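Local coordinates for protein homoserine O-acetyltransferase (Bacillus anthracis str. 'Ames Ancestor', PDB 3I1I) that probably transfers an acetyl group from acetyl-CoA to the hydroxyl of L-homoserine, an early step of methionine biosynthesis, at residues H170-V178 with V365-V373. Sequence-based numbering, arbitrary orientation.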
loop_
_atom_site.group_PDB
_atom_site.type_symbol
_atom_site.label_atom_id
_atom_site.label_comp_id
_atom_site.label_asym_id
_atom_site.label_seq_id
_atom_site.Cartn_x
_atom_site.Cartn_y
_atom_site.Cartn_z
ATOM N N HIS A 170 -0.171 20.977 34.670
ATOM C CA HIS A 170 0.263 22.144 35.433
ATOM C C HIS A 170 1.395 22.890 34.717
ATOM O O HIS A 170 1.810 23.937 35.185
ATOM C CB HIS A 170 0.704 21.777 36.862
ATOM C CG HIS A 170 -0.260 20.887 37.584
ATOM N ND1 HIS A 170 -1.633 21.009 37.455
ATOM C CD2 HIS A 170 -0.049 19.847 38.433
ATOM C CE1 HIS A 170 -2.223 20.065 38.167
ATOM N NE2 HIS A 170 -1.286 19.360 38.787
HETATM N N MSE A 171 1.891 22.359 33.600
HETATM C CA MSE A 171 3.062 22.901 32.950
HETATM C C MSE A 171 2.783 23.571 31.638
HETATM O O MSE A 171 3.660 24.236 31.142
HETATM C CB MSE A 171 4.085 21.800 32.677
HETATM C CG MSE A 171 4.778 21.248 33.914
HETATM SE SE MSE A 171 6.082 19.900 33.475
HETATM C CE MSE A 171 7.474 21.098 32.762
ATOM N N VAL A 172 1.599 23.417 31.058
ATOM C CA VAL A 172 1.349 23.899 29.706
ATOM C C VAL A 172 0.329 25.038 29.685
ATOM O O VAL A 172 -0.841 24.857 29.978
ATOM C CB VAL A 172 0.858 22.743 28.805
ATOM C CG1 VAL A 172 0.568 23.236 27.379
ATOM C CG2 VAL A 172 1.862 21.572 28.798
ATOM N N GLU A 173 0.754 26.219 29.291
ATOM C CA GLU A 173 -0.159 27.353 29.232
ATOM C C GLU A 173 -1.041 27.333 28.000
ATOM O O GLU A 173 -2.222 27.739 28.055
ATOM C CB GLU A 173 0.612 28.658 29.283
ATOM C CG GLU A 173 1.356 28.798 30.596
ATOM C CD GLU A 173 2.074 30.117 30.755
ATOM O OE1 GLU A 173 1.859 31.068 29.967
ATOM O OE2 GLU A 173 2.859 30.203 31.706
ATOM N N ARG A 174 -0.448 26.870 26.901
ATOM C CA ARG A 174 -1.053 26.941 25.593
ATOM C C ARG A 174 -0.624 25.761 24.787
ATOM O O ARG A 174 0.538 25.396 24.792
ATOM C CB ARG A 174 -0.594 28.183 24.877
ATOM C CG ARG A 174 -0.981 29.461 25.553
ATOM C CD ARG A 174 -0.403 30.688 24.830
ATOM N NE ARG A 174 -0.569 31.881 25.634
ATOM C CZ ARG A 174 0.119 32.147 26.748
ATOM N NH1 ARG A 174 1.069 31.326 27.206
ATOM N NH2 ARG A 174 -0.146 33.258 27.424
HETATM N N MSE A 175 -1.554 25.174 24.050
HETATM C CA MSE A 175 -1.195 24.100 23.121
HETATM C C MSE A 175 -1.726 24.426 21.726
HETATM O O MSE A 175 -2.868 24.807 21.584
HETATM C CB MSE A 175 -1.741 22.784 23.615
HETATM C CG MSE A 175 -1.242 21.595 22.818
HETATM SE SE MSE A 175 -2.489 21.134 21.389
HETATM C CE MSE A 175 -3.851 20.346 22.532
ATOM N N ILE A 176 -0.891 24.313 20.702
ATOM C CA ILE A 176 -1.337 24.572 19.333
ATOM C C ILE A 176 -1.055 23.301 18.555
ATOM O O ILE A 176 0.087 22.870 18.446
ATOM C CB ILE A 176 -0.582 25.729 18.656
ATOM C CG1 ILE A 176 -0.694 27.024 19.478
ATOM C CG2 ILE A 176 -1.113 25.940 17.230
ATOM C CD1 ILE A 176 -0.061 28.269 18.811
ATOM N N GLY A 177 -2.101 22.702 18.029
ATOM C CA GLY A 177 -1.989 21.454 17.337
ATOM C C GLY A 177 -2.345 21.688 15.876
ATOM O O GLY A 177 -3.534 21.933 15.535
ATOM N N VAL A 178 -1.329 21.616 15.021
ATOM C CA VAL A 178 -1.495 21.865 13.588
ATOM C C VAL A 178 -1.614 20.557 12.791
ATOM O O VAL A 178 -0.867 19.593 13.024
ATOM C CB VAL A 178 -0.320 22.711 13.053
ATOM C CG1 VAL A 178 -0.586 23.122 11.567
ATOM C CG2 VAL A 178 -0.116 23.936 13.931
ATOM N N VAL A 365 -1.431 32.284 14.976
ATOM C CA VAL A 365 -0.518 31.749 15.947
ATOM C C VAL A 365 -0.036 32.891 16.861
ATOM O O VAL A 365 -0.086 32.819 18.105
ATOM C CB VAL A 365 0.656 31.029 15.258
ATOM C CG1 VAL A 365 1.869 30.901 16.168
ATOM C CG2 VAL A 365 0.174 29.620 14.739
ATOM N N TYR A 366 0.403 33.959 16.218
ATOM C CA TYR A 366 0.892 35.134 16.908
ATOM C C TYR A 366 -0.123 35.641 17.929
ATOM O O TYR A 366 0.209 35.850 19.058
ATOM C CB TYR A 366 1.191 36.227 15.874
ATOM C CG TYR A 366 1.589 37.508 16.498
ATOM C CD1 TYR A 366 2.873 37.680 17.019
ATOM C CD2 TYR A 366 0.665 38.538 16.642
ATOM C CE1 TYR A 366 3.230 38.874 17.652
ATOM C CE2 TYR A 366 1.022 39.735 17.253
ATOM C CZ TYR A 366 2.302 39.891 17.741
ATOM O OH TYR A 366 2.617 41.071 18.341
ATOM N N GLU A 367 -1.361 35.835 17.510
ATOM C CA GLU A 367 -2.447 36.298 18.393
ATOM C C GLU A 367 -2.634 35.341 19.574
ATOM O O GLU A 367 -2.822 35.757 20.711
ATOM C CB GLU A 367 -3.746 36.436 17.572
ATOM C CG GLU A 367 -5.088 36.629 18.319
ATOM C CD GLU A 367 -6.314 36.633 17.337
ATOM O OE1 GLU A 367 -7.350 35.984 17.609
ATOM O OE2 GLU A 367 -6.224 37.274 16.262
ATOM N N PHE A 368 -2.578 34.045 19.304
ATOM C CA PHE A 368 -2.809 33.044 20.323
ATOM C C PHE A 368 -1.677 32.991 21.356
ATOM O O PHE A 368 -1.926 32.865 22.557
ATOM C CB PHE A 368 -2.989 31.685 19.667
ATOM C CG PHE A 368 -3.535 30.661 20.571
ATOM C CD1 PHE A 368 -4.865 30.670 20.905
ATOM C CD2 PHE A 368 -2.731 29.678 21.092
ATOM C CE1 PHE A 368 -5.400 29.698 21.760
ATOM C CE2 PHE A 368 -3.264 28.715 21.949
ATOM C CZ PHE A 368 -4.591 28.731 22.273
ATOM N N LEU A 369 -0.447 33.143 20.894
ATOM C CA LEU A 369 0.700 33.208 21.793
ATOM C C LEU A 369 0.632 34.430 22.718
ATOM O O LEU A 369 1.231 34.432 23.787
ATOM C CB LEU A 369 2.000 33.216 21.000
ATOM C CG LEU A 369 2.311 31.905 20.286
ATOM C CD1 LEU A 369 3.583 32.064 19.434
ATOM C CD2 LEU A 369 2.419 30.710 21.300
ATOM N N ASN A 370 -0.123 35.444 22.313
ATOM C CA ASN A 370 -0.320 36.641 23.110
ATOM C C ASN A 370 -1.609 36.709 23.905
ATOM O O ASN A 370 -1.794 37.620 24.651
ATOM C CB ASN A 370 -0.230 37.857 22.196
ATOM C CG ASN A 370 1.176 38.110 21.777
ATOM O OD1 ASN A 370 2.019 38.393 22.628
ATOM N ND2 ASN A 370 1.472 37.959 20.484
ATOM N N ARG A 371 -2.506 35.757 23.759
ATOM C CA ARG A 371 -3.702 35.759 24.575
ATOM C C ARG A 371 -3.381 35.172 25.967
ATOM O O ARG A 371 -2.564 34.250 26.095
ATOM C CB ARG A 371 -4.784 34.961 23.871
ATOM C CG ARG A 371 -6.062 34.789 24.635
ATOM C CD ARG A 371 -6.891 33.748 23.945
ATOM N NE ARG A 371 -7.238 34.175 22.585
ATOM C CZ ARG A 371 -8.241 35.007 22.296
ATOM N NH1 ARG A 371 -9.019 35.485 23.273
ATOM N NH2 ARG A 371 -8.485 35.349 21.025
ATOM N N LYS A 372 -4.031 35.715 26.994
ATOM C CA LYS A 372 -3.781 35.285 28.365
ATOM C C LYS A 372 -4.419 33.920 28.677
ATOM O O LYS A 372 -5.435 33.538 28.104
ATOM C CB LYS A 372 -4.278 36.342 29.360
ATOM C CG LYS A 372 -5.786 36.344 29.575
ATOM C CD LYS A 372 -6.222 37.488 30.510
ATOM C CE LYS A 372 -7.568 37.184 31.160
ATOM N NZ LYS A 372 -7.434 36.145 32.250
ATOM N N VAL A 373 -3.801 33.208 29.608
ATOM C CA VAL A 373 -4.248 31.885 30.008
ATOM C C VAL A 373 -5.566 32.000 30.777
ATOM O O VAL A 373 -5.713 32.835 31.657
ATOM C CB VAL A 373 -3.156 31.155 30.821
ATOM C CG1 VAL A 373 -3.647 29.730 31.312
ATOM C CG2 VAL A 373 -1.898 31.075 29.961
#
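Arg174 and Ile176 of strand 174-178 pack against the C-terminal helix 362-370 and the tail that follows, residues 371-373, a buried helix-on-sheet contact. Strand 174-178 and residues 365-370 of the helix run nearly antiparallel (161°), their axes 9.7 Å apart at closest approach. Ile176, branched and apolar as suits a central strand, presses CG1 3.7 Å from CD2 of the Phe368 ring, while its CD1 reaches Val365 and Leu369. Phe368 sets its ring beside its own carbonyl carbon (chi1 -167°), bringing CE2 to Arg174 CB; the ring also touches Leu311 of the neighbouring strand 309-313. Arg174, extended from CG to NE, carries its charge past this apolar layer to the backbone of Arg371. There NE and NH2 both grip the carbonyl oxygen of Arg371 in the guanidinium plane, NH2 at 2.9 Å from that O. Leu369 O and Val373 CG2 lie over opposite faces, each offset toward the rim. NH1 bonds to His149 O and pairs with Glu173 OE1, which probably balances the buried charge. Val373 CG2 also lies 3.5 Å from Glu173 CB, packing the tail against the strand's entry. A C-terminal helix laid over the central parallel strands in this way belongs to the alpha/beta hydrolase fold.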